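Local coordinates for protein tryptophan--tRNA ligase (Campylobacter jejuni subsp. jejuni, PDB 3TZL) that probably catalyses the ATP-dependent attachment of tryptophan to its cognate tRNA, as a homodimeric class I aminoacyl-tRNA synthetase, at residues B[252-257]-B[262-267]; B[72-77]-B[295-300]; B[241-246]-B[270-275]. All coordinates share one frame; numbering follows the deposited sequence.

Contact 1 of 3, residues B[252-257]-B[262-267]; sequences QIRYEK and YGHFKI
F265 and Y255 stack across a helical hairpin. Helices 245-257 and 262-276 are joined by a four-residue loop. Segments 252-257 and 262-267 run nearly antiparallel (168°), their axes 11.9 Å apart at the closest. The rings form an offset stack with centroids 4.2 Å apart and planes 17° apart. Y255 CE2 sits over the centre of the F265 ring, while F265 CE2 lies over one face of Y255, toward its rim.

F265 can be followed outward from the backbone. F265 CB comes near Y255 OH. CG is anti to the carbonyl carbon (chi1 -69°), which sends the ring toward Y255, and F265 CG already meets Y255 CE2. F265 CD2 lies 3.6 Å from Y255 CE2. On the other branch, F265 CE1 touches R254 CB at 4.0 Å. At the tip, F265 CZ packs 3.6 Å from Y255 CD2. The R254 carbonyl O lies at the ring edge, in its plane, 3.9 Å from F265 CZ.

R254 passes F265 in the reverse direction and bends at its third side-chain torsion. R254 NH2 comes edge-on to the imidazole, 3.5 Å from H264 CE1; this is not a hydrogen bond. The guanidinium has its polar partner in the loop, a salt bridge to E260, and makes a cation-pi contact with Y268. F236 meets the Y255 ring edge-to-face on the side of helix 234-239.

No hydrogen bond joins the two segments. The hairpin is held here by buried aromatic stacking, with the charge of R254 paired at its margin by the connecting loop.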
loop_
_atom_site.group_PDB
_atom_site.type_symbol
_atom_site.label_atom_id
_atom_site.label_comp_id
_atom_site.label_asym_id
_atom_site.label_seq_id
_atom_site.Cartn_x
_atom_site.Cartn_y
_atom_site.Cartn_z
ATOM N N GLN B 252 8.180 -52.745 15.356
ATOM C CA GLN B 252 7.280 -53.268 16.375
ATOM C C GLN B 252 7.710 -54.644 16.865
ATOM O O GLN B 252 7.536 -54.977 18.040
ATOM C CB GLN B 252 5.864 -53.314 15.821
ATOM C CG GLN B 252 4.828 -53.890 16.756
ATOM C CD GLN B 252 3.456 -53.910 16.106
ATOM O OE1 GLN B 252 3.215 -53.202 15.110
ATOM N NE2 GLN B 252 2.550 -54.721 16.651
ATOM N N ILE B 253 8.282 -55.435 15.963
ATOM C CA ILE B 253 8.767 -56.759 16.327
ATOM C C ILE B 253 9.934 -56.577 17.282
ATOM O O ILE B 253 10.072 -57.322 18.258
ATOM C CB ILE B 253 9.217 -57.554 15.084
ATOM C CG1 ILE B 253 8.001 -58.075 14.312
ATOM C CG2 ILE B 253 10.127 -58.706 15.462
ATOM C CD1 ILE B 253 8.312 -58.461 12.871
ATOM N N ARG B 254 10.760 -55.566 17.003
ATOM C CA ARG B 254 11.920 -55.268 17.840
ATOM C C ARG B 254 11.489 -54.829 19.238
ATOM O O ARG B 254 12.109 -55.218 20.231
ATOM C CB ARG B 254 12.820 -54.225 17.164
ATOM C CG ARG B 254 13.605 -54.792 15.986
ATOM C CD ARG B 254 14.200 -53.693 15.120
ATOM N NE ARG B 254 15.229 -52.930 15.816
ATOM C CZ ARG B 254 15.808 -51.841 15.319
ATOM N NH1 ARG B 254 15.464 -51.388 14.116
ATOM N NH2 ARG B 254 16.734 -51.202 16.024
ATOM N N TYR B 255 10.414 -54.042 19.301
ATOM C CA TYR B 255 9.797 -53.643 20.570
ATOM C C TYR B 255 9.268 -54.830 21.369
ATOM O O TYR B 255 9.638 -55.018 22.528
ATOM C CB TYR B 255 8.662 -52.643 20.330
ATOM C CG TYR B 255 9.083 -51.181 20.347
ATOM C CD1 TYR B 255 8.569 -50.309 21.299
ATOM C CD2 TYR B 255 9.988 -50.672 19.411
ATOM C CE1 TYR B 255 8.930 -48.981 21.331
ATOM C CE2 TYR B 255 10.362 -49.321 19.430
ATOM C CZ TYR B 255 9.825 -48.485 20.402
ATOM O OH TYR B 255 10.159 -47.147 20.461
ATOM N N GLU B 256 8.410 -55.635 20.747
ATOM C CA GLU B 256 7.807 -56.786 21.422
ATOM C C GLU B 256 8.823 -57.870 21.797
ATOM O O GLU B 256 8.629 -58.602 22.769
ATOM C CB GLU B 256 6.672 -57.377 20.573
ATOM C CG GLU B 256 5.508 -56.410 20.349
ATOM C CD GLU B 256 4.416 -56.987 19.465
ATOM O OE1 GLU B 256 3.370 -56.321 19.301
ATOM O OE2 GLU B 256 4.605 -58.101 18.938
ATOM N N LYS B 257 9.905 -57.974 21.032
ATOM C CA LYS B 257 10.915 -58.990 21.302
ATOM C C LYS B 257 11.696 -58.709 22.590
ATOM O O LYS B 257 12.079 -59.633 23.304
ATOM C CB LYS B 257 11.884 -59.102 20.124
ATOM C CG LYS B 257 12.933 -60.184 20.287
ATOM C CD LYS B 257 13.970 -60.118 19.181
ATOM C CE LYS B 257 15.030 -61.199 19.357
ATOM N NZ LYS B 257 16.065 -61.149 18.278
ATOM N N TYR B 262 15.519 -48.362 25.018
ATOM C CA TYR B 262 15.038 -47.124 24.407
ATOM C C TYR B 262 16.183 -46.242 23.900
ATOM O O TYR B 262 16.011 -45.472 22.954
ATOM C CB TYR B 262 14.196 -46.325 25.406
ATOM C CG TYR B 262 12.846 -46.926 25.731
ATOM C CD1 TYR B 262 11.844 -46.971 24.774
ATOM C CD2 TYR B 262 12.562 -47.418 27.012
ATOM C CE1 TYR B 262 10.604 -47.493 25.062
ATOM C CE2 TYR B 262 11.316 -47.942 27.314
ATOM C CZ TYR B 262 10.339 -47.975 26.327
ATOM O OH TYR B 262 9.093 -48.492 26.588
ATOM N N GLY B 263 17.339 -46.341 24.553
ATOM C CA GLY B 263 18.527 -45.630 24.133
ATOM C C GLY B 263 18.883 -46.060 22.729
ATOM O O GLY B 263 19.153 -45.227 21.865
ATOM N N HIS B 264 18.836 -47.362 22.484
ATOM C CA HIS B 264 19.114 -47.850 21.152
ATOM C C HIS B 264 18.034 -47.469 20.131
ATOM O O HIS B 264 18.349 -47.148 18.991
ATOM C CB HIS B 264 19.342 -49.354 21.143
ATOM C CG HIS B 264 19.827 -49.856 19.827
ATOM N ND1 HIS B 264 18.975 -50.326 18.853
ATOM C CD2 HIS B 264 21.073 -49.916 19.302
ATOM C CE1 HIS B 264 19.679 -50.683 17.793
ATOM N NE2 HIS B 264 20.955 -50.446 18.040
ATOM N N PHE B 265 16.768 -47.493 20.529
ATOM C CA PHE B 265 15.704 -47.044 19.621
ATOM C C PHE B 265 15.853 -45.563 19.244
ATOM O O PHE B 265 15.572 -45.170 18.112
ATOM C CB PHE B 265 14.315 -47.331 20.209
ATOM C CG PHE B 265 13.980 -48.797 20.265
ATOM C CD1 PHE B 265 14.250 -49.621 19.177
ATOM C CD2 PHE B 265 13.427 -49.358 21.406
ATOM C CE1 PHE B 265 13.955 -50.983 19.218
ATOM C CE2 PHE B 265 13.128 -50.718 21.458
ATOM C CZ PHE B 265 13.392 -51.531 20.367
ATOM N N LYS B 266 16.312 -44.746 20.188
ATOM C CA LYS B 266 16.563 -43.339 19.895
ATOM C C LYS B 266 17.695 -43.216 18.885
ATOM O O LYS B 266 17.621 -42.406 17.956
ATOM C CB LYS B 266 16.904 -42.570 21.168
ATOM C CG LYS B 266 15.710 -42.259 22.023
ATOM C CD LYS B 266 16.118 -41.775 23.407
ATOM C CE LYS B 266 15.019 -40.887 24.015
ATOM N NZ LYS B 266 15.273 -40.561 25.458
ATOM N N ILE B 267 18.741 -44.021 19.072
ATOM C CA ILE B 267 19.858 -44.070 18.132
ATOM C C ILE B 267 19.345 -44.404 16.731
ATOM O O ILE B 267 19.715 -43.758 15.738
ATOM C CB ILE B 267 20.911 -45.112 18.564
ATOM C CG1 ILE B 267 21.736 -44.575 19.743
ATOM C CG2 ILE B 267 21.820 -45.464 17.394
ATOM C CD1 ILE B 267 22.772 -45.535 20.257
#

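Contact 2 of 3, residues B[72-77]-B[295-300]; sequences IDPQKS and KEILDF
P74 O, which also touches the F300 ring, accepts a hydrogen bond from K304 NZ. K304, one turn beyond F300 on helix 291-320, also donates to S77 O. One lysine of this helix therefore grips two carbonyls of the loop. That loop carries an Asx turn and leads from helix 53-70 into strand 78-81, an edge strand of the parallel sheet of the Rossmann-fold catalytic domain of class I synthetases. D73 OD1 accepts from Q75 N at 3.0 Å, on the anti side of the carboxylate and 23° out of its plane. A second bond from K76 N to the same oxygen is weak. A backbone bond from S77 N to D73 O, 2.8 Å, spans D73 to S77. D73 N and S77 OG both bond to OE1 of Q32, which ties D73 and S77 to one side chain.

The turn presents P74 to the helix. P74 CG lies 3.9 Å from I297 CG2. This methyl lies anti to the I297 backbone N. L68 of helix 53-70 touches both P74 and I297, so the small apolar patch is shared by three parts of the chain.

F300 flanks the patch. Its CG is anti to its backbone N (chi1 171°), and the ring extends toward the loop. The side-chain contact with proline is loose, with P74 CB 4.5 Å from F300 CD2. Q75 OE1 makes another distant approach to the ring. The nearer meeting is with the backbone: P74 O stands 3.4 Å from F300 CE2, oblique to the ring.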
loop_
_atom_site.group_PDB
_atom_site.type_symbol
_atom_site.label_atom_id
_atom_site.label_comp_id
_atom_site.label_asym_id
_atom_site.label_seq_id
_atom_site.Cartn_x
_atom_site.Cartn_y
_atom_site.Cartn_z
ATOM N N ILE B 72 8.572 -28.386 -3.304
ATOM C CA ILE B 72 7.880 -27.477 -4.201
ATOM C C ILE B 72 8.546 -27.503 -5.563
ATOM O O ILE B 72 9.762 -27.329 -5.689
ATOM C CB ILE B 72 7.803 -26.060 -3.657
ATOM C CG1 ILE B 72 6.781 -26.012 -2.526
ATOM C CG2 ILE B 72 7.407 -25.107 -4.767
ATOM C CD1 ILE B 72 6.476 -24.588 -2.059
ATOM N N ASP B 73 7.741 -27.760 -6.580
ATOM C CA ASP B 73 8.264 -27.971 -7.914
ATOM C C ASP B 73 7.973 -26.741 -8.770
ATOM O O ASP B 73 6.838 -26.549 -9.201
ATOM C CB ASP B 73 7.608 -29.214 -8.512
ATOM C CG ASP B 73 8.253 -29.655 -9.808
ATOM O OD1 ASP B 73 8.792 -28.797 -10.543
ATOM O OD2 ASP B 73 8.205 -30.871 -10.095
ATOM N N PRO B 74 9.008 -25.925 -9.035
ATOM C CA PRO B 74 8.917 -24.652 -9.765
ATOM C C PRO B 74 8.368 -24.816 -11.176
ATOM O O PRO B 74 7.832 -23.862 -11.745
ATOM C CB PRO B 74 10.373 -24.179 -9.840
ATOM C CG PRO B 74 11.086 -24.918 -8.785
ATOM C CD PRO B 74 10.395 -26.242 -8.655
ATOM N N GLN B 75 8.509 -26.019 -11.717
ATOM C CA GLN B 75 8.042 -26.360 -13.046
ATOM C C GLN B 75 6.540 -26.615 -13.040
ATOM O O GLN B 75 5.815 -26.120 -13.900
ATOM C CB GLN B 75 8.761 -27.619 -13.530
ATOM C CG GLN B 75 8.611 -27.873 -15.007
ATOM C CD GLN B 75 9.299 -26.804 -15.815
ATOM O OE1 GLN B 75 10.347 -26.298 -15.412
ATOM N NE2 GLN B 75 8.709 -26.435 -16.950
ATOM N N LYS B 76 6.085 -27.403 -12.076
ATOM C CA LYS B 76 4.672 -27.722 -11.938
ATOM C C LYS B 76 3.875 -26.538 -11.378
ATOM O O LYS B 76 2.769 -26.251 -11.840
ATOM C CB LYS B 76 4.499 -28.923 -11.012
ATOM C CG LYS B 76 5.252 -30.172 -11.461
ATOM C CD LYS B 76 5.121 -31.315 -10.445
ATOM C CE LYS B 76 5.558 -32.660 -11.048
ATOM N NZ LYS B 76 4.746 -33.077 -12.241
ATOM N N SER B 77 4.448 -25.852 -10.395
ATOM C CA SER B 77 3.731 -24.831 -9.622
ATOM C C SER B 77 4.255 -23.435 -9.892
ATOM O O SER B 77 5.255 -23.269 -10.574
ATOM C CB SER B 77 3.890 -25.107 -8.131
ATOM O OG SER B 77 3.373 -26.376 -7.789
ATOM N N LYS B 295 18.036 -17.476 -6.587
ATOM C CA LYS B 295 17.557 -16.302 -7.313
ATOM C C LYS B 295 16.976 -16.662 -8.692
ATOM O O LYS B 295 15.912 -16.164 -9.063
ATOM C CB LYS B 295 18.691 -15.286 -7.453
ATOM C CG LYS B 295 18.278 -13.937 -7.997
ATOM C CD LYS B 295 19.427 -12.944 -7.895
ATOM C CE LYS B 295 20.183 -12.843 -9.209
ATOM N NZ LYS B 295 19.365 -12.150 -10.255
ATOM N N GLU B 296 17.678 -17.520 -9.429
ATOM C CA GLU B 296 17.218 -17.982 -10.740
ATOM C C GLU B 296 15.837 -18.642 -10.642
ATOM O O GLU B 296 14.966 -18.419 -11.488
ATOM C CB GLU B 296 18.244 -18.945 -11.383
ATOM C CG GLU B 296 19.536 -18.269 -11.906
ATOM C CD GLU B 296 20.554 -19.236 -12.551
ATOM O OE1 GLU B 296 20.478 -20.468 -12.329
ATOM O OE2 GLU B 296 21.450 -18.754 -13.283
ATOM N N ILE B 297 15.638 -19.439 -9.593
ATOM C CA ILE B 297 14.387 -20.131 -9.377
ATOM C C ILE B 297 13.267 -19.166 -8.959
ATOM O O ILE B 297 12.161 -19.231 -9.489
ATOM C CB ILE B 297 14.568 -21.232 -8.320
ATOM C CG1 ILE B 297 15.501 -22.328 -8.861
ATOM C CG2 ILE B 297 13.217 -21.797 -7.917
ATOM C CD1 ILE B 297 16.013 -23.273 -7.776
ATOM N N LEU B 298 13.561 -18.276 -8.017
ATOM C CA LEU B 298 12.597 -17.262 -7.613
ATOM C C LEU B 298 12.268 -16.306 -8.765
ATOM O O LEU B 298 11.133 -15.869 -8.893
ATOM C CB LEU B 298 13.108 -16.482 -6.397
ATOM C CG LEU B 298 13.114 -17.346 -5.134
ATOM C CD1 LEU B 298 13.715 -16.601 -3.936
ATOM C CD2 LEU B 298 11.697 -17.823 -4.846
ATOM N N ASP B 299 13.261 -15.990 -9.596
ATOM C CA ASP B 299 13.040 -15.081 -10.723
ATOM C C ASP B 299 12.106 -15.704 -11.738
ATOM O O ASP B 299 11.230 -15.045 -12.257
ATOM C CB ASP B 299 14.352 -14.685 -11.389
ATOM C CG ASP B 299 15.067 -13.586 -10.635
ATOM O OD1 ASP B 299 14.393 -12.892 -9.841
ATOM O OD2 ASP B 299 16.292 -13.413 -10.834
ATOM N N PHE B 300 12.287 -16.991 -11.987
ATOM C CA PHE B 300 11.400 -17.733 -12.868
ATOM C C PHE B 300 9.960 -17.772 -12.366
ATOM O O PHE B 300 9.025 -17.533 -13.142
ATOM C CB PHE B 300 11.931 -19.153 -13.061
ATOM C CG PHE B 300 10.989 -20.068 -13.772
ATOM C CD1 PHE B 300 10.385 -19.683 -14.953
ATOM C CD2 PHE B 300 10.741 -21.337 -13.282
ATOM C CE1 PHE B 300 9.523 -20.549 -15.627
ATOM C CE2 PHE B 300 9.887 -22.205 -13.947
ATOM C CZ PHE B 300 9.277 -21.810 -15.129
#

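Contact 3 of 3, residues B[241-246]-B[270-275]; sequences LFLDES and NELVNA
The F242 ring takes V273 on one face. V273 CG2 sits 3.6 Å above the ring plane, offset toward the rim, in a CH-pi contact. The methyl is 4.0 Å from the ring centroid and 26° off the ring normal. Its nearest ring atom is F242 CZ, at 3.7 Å, with CE2 next. Y276 and F22 each make an edge-to-face pair with this ring, so an aromatic cluster forms around it. I18 of helix 18-30 and F277 also touch F242.

The torsion of V273 explains the methyl contact. CG1 is anti to the backbone N (chi1 175°), which leaves CG2 beside that N and facing the phenyl ring. Helix 207-215 meets the same valine through L210.

L272 packs on L243, the residue after F242. Its side chain crosses that of L243 at about a right angle. Both branches take part: L272 CD1 is 4.0 Å from L243 CG, and L272 CD2 is equally far from L243 CD2. Nearer the backbones, F242 CB and L272 CB are 4.5 Å apart.

L243 and D244 lead into helix 245-257. D244 occupies the N-cap position of that helix. S246 OG donates to D244 OD2 at 3.0 Å, from above the carboxylate plane. L243 O accepts from Q248 NE2.

No polar bond spans the two segments. Segment 241-246 is held to helix 262-276 by an aromatic face and branched aliphatic groups, and F242 joins this apolar layer to helix 18-30, whose first residues belong to the predicted 'HIGH' region.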
loop_
_atom_site.group_PDB
_atom_site.type_symbol
_atom_site.label_atom_id
_atom_site.label_comp_id
_atom_site.label_asym_id
_atom_site.label_seq_id
_atom_site.Cartn_x
_atom_site.Cartn_y
_atom_site.Cartn_z
ATOM N N LEU B 241 6.274 -42.137 11.305
ATOM C CA LEU B 241 6.152 -41.130 10.263
ATOM C C LEU B 241 7.117 -41.381 9.120
ATOM O O LEU B 241 6.887 -40.949 7.988
ATOM C CB LEU B 241 6.440 -39.745 10.853
ATOM C CG LEU B 241 5.548 -39.258 11.992
ATOM C CD1 LEU B 241 6.092 -37.972 12.571
ATOM C CD2 LEU B 241 4.125 -39.048 11.485
ATOM N N PHE B 242 8.208 -42.065 9.432
ATOM C CA PHE B 242 9.298 -42.261 8.491
ATOM C C PHE B 242 9.334 -43.693 7.968
ATOM O O PHE B 242 10.195 -44.039 7.154
ATOM C CB PHE B 242 10.637 -41.929 9.171
ATOM C CG PHE B 242 10.701 -40.529 9.744
ATOM C CD1 PHE B 242 11.157 -39.464 8.972
ATOM C CD2 PHE B 242 10.309 -40.282 11.053
ATOM C CE1 PHE B 242 11.219 -38.189 9.494
ATOM C CE2 PHE B 242 10.368 -38.998 11.581
ATOM C CZ PHE B 242 10.824 -37.959 10.805
ATOM N N LEU B 243 8.408 -44.522 8.449
ATOM C CA LEU B 243 8.378 -45.942 8.106
ATOM C C LEU B 243 7.103 -46.333 7.356
ATOM O O LEU B 243 6.010 -45.852 7.669
ATOM C CB LEU B 243 8.517 -46.806 9.362
ATOM C CG LEU B 243 9.862 -46.815 10.104
ATOM C CD1 LEU B 243 9.741 -47.515 11.443
ATOM C CD2 LEU B 243 10.956 -47.470 9.268
ATOM N N ASP B 244 7.259 -47.207 6.364
ATOM C CA ASP B 244 6.129 -47.824 5.675
ATOM C C ASP B 244 5.523 -48.882 6.587
ATOM O O ASP B 244 6.064 -49.157 7.656
ATOM C CB ASP B 244 6.584 -48.465 4.362
ATOM C CG ASP B 244 7.830 -49.317 4.529
ATOM O OD1 ASP B 244 8.746 -48.897 5.274
ATOM O OD2 ASP B 244 7.897 -50.403 3.920
ATOM N N GLU B 245 4.416 -49.485 6.166
ATOM C CA GLU B 245 3.698 -50.422 7.025
ATOM C C GLU B 245 4.564 -51.592 7.511
ATOM O O GLU B 245 4.472 -52.002 8.671
ATOM C CB GLU B 245 2.423 -50.933 6.341
ATOM C CG GLU B 245 1.572 -51.831 7.235
ATOM C CD GLU B 245 0.082 -51.588 7.074
ATOM O OE1 GLU B 245 -0.287 -50.719 6.254
ATOM O OE2 GLU B 245 -0.717 -52.258 7.769
ATOM N N SER B 246 5.410 -52.117 6.630
ATOM C CA SER B 246 6.280 -53.232 6.988
ATOM C C SER B 246 7.550 -52.768 7.712
ATOM O O SER B 246 8.205 -53.551 8.401
ATOM C CB SER B 246 6.637 -54.059 5.747
ATOM O OG SER B 246 7.027 -53.219 4.672
ATOM N N ASN B 270 17.396 -41.447 15.191
ATOM C CA ASN B 270 18.368 -40.546 14.562
ATOM C C ASN B 270 18.727 -40.954 13.137
ATOM O O ASN B 270 18.697 -40.125 12.224
ATOM C CB ASN B 270 19.650 -40.448 15.390
ATOM C CG ASN B 270 19.540 -39.443 16.500
ATOM O OD1 ASN B 270 19.841 -38.266 16.313
ATOM N ND2 ASN B 270 19.106 -39.896 17.669
ATOM N N GLU B 271 19.057 -42.229 12.952
ATOM C CA GLU B 271 19.366 -42.761 11.627
ATOM C C GLU B 271 18.219 -42.568 10.640
ATOM O O GLU B 271 18.448 -42.184 9.494
ATOM C CB GLU B 271 19.709 -44.248 11.699
ATOM C CG GLU B 271 20.923 -44.568 12.540
ATOM C CD GLU B 271 21.239 -46.063 12.564
ATOM O OE1 GLU B 271 20.590 -46.839 11.823
ATOM O OE2 GLU B 271 22.140 -46.461 13.331
ATOM N N LEU B 272 16.997 -42.861 11.081
ATOM C CA LEU B 272 15.806 -42.668 10.251
ATOM C C LEU B 272 15.637 -41.216 9.817
ATOM O O LEU B 272 15.454 -40.931 8.634
ATOM C CB LEU B 272 14.548 -43.097 11.003
ATOM C CG LEU B 272 14.271 -44.593 11.019
ATOM C CD1 LEU B 272 12.968 -44.873 11.761
ATOM C CD2 LEU B 272 14.227 -45.116 9.580
ATOM N N VAL B 273 15.685 -40.300 10.781
ATOM C CA VAL B 273 15.480 -38.891 10.470
ATOM C C VAL B 273 16.598 -38.338 9.575
ATOM O O VAL B 273 16.326 -37.657 8.590
ATOM C CB VAL B 273 15.288 -38.040 11.745
ATOM C CG1 VAL B 273 15.189 -36.540 11.405
ATOM C CG2 VAL B 273 14.030 -38.508 12.503
ATOM N N ASN B 274 17.851 -38.655 9.896
ATOM C CA ASN B 274 18.963 -38.162 9.098
ATOM C C ASN B 274 18.946 -38.647 7.658
ATOM O O ASN B 274 19.331 -37.912 6.746
ATOM C CB ASN B 274 20.310 -38.496 9.754
ATOM C CG ASN B 274 20.659 -37.538 10.883
ATOM O OD1 ASN B 274 20.393 -36.339 10.788
ATOM N ND2 ASN B 274 21.246 -38.065 11.964
ATOM N N ALA B 275 18.500 -39.882 7.457
ATOM C CA ALA B 275 18.500 -40.476 6.127
ATOM C C ALA B 275 17.326 -39.946 5.317
ATOM O O ALA B 275 17.459 -39.682 4.128
ATOM C CB ALA B 275 18.458 -42.010 6.211
#

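Contacts 1 and 3 both use helix 262-276, and their centres are 13 Å apart. Contact 1 pairs it with helix 245-257, at the end with the short connecting loop. Contact 3 pairs it with the chain just before that helix. In sequence, contact 1 falls between the two halves of contact 3, and both fall between the halves of contact 2. Contact 3 is the nearer of these two to the nucleotide site: the F242 side chain is about 12 Å from bound ADP and about 8 Å from the side chains of V185 and M193. Contact 2 is separate, tying the C-terminal helix to the sheet region. Its centre is 29 Å from that of contact 3 and 41 Å from that of contact 1.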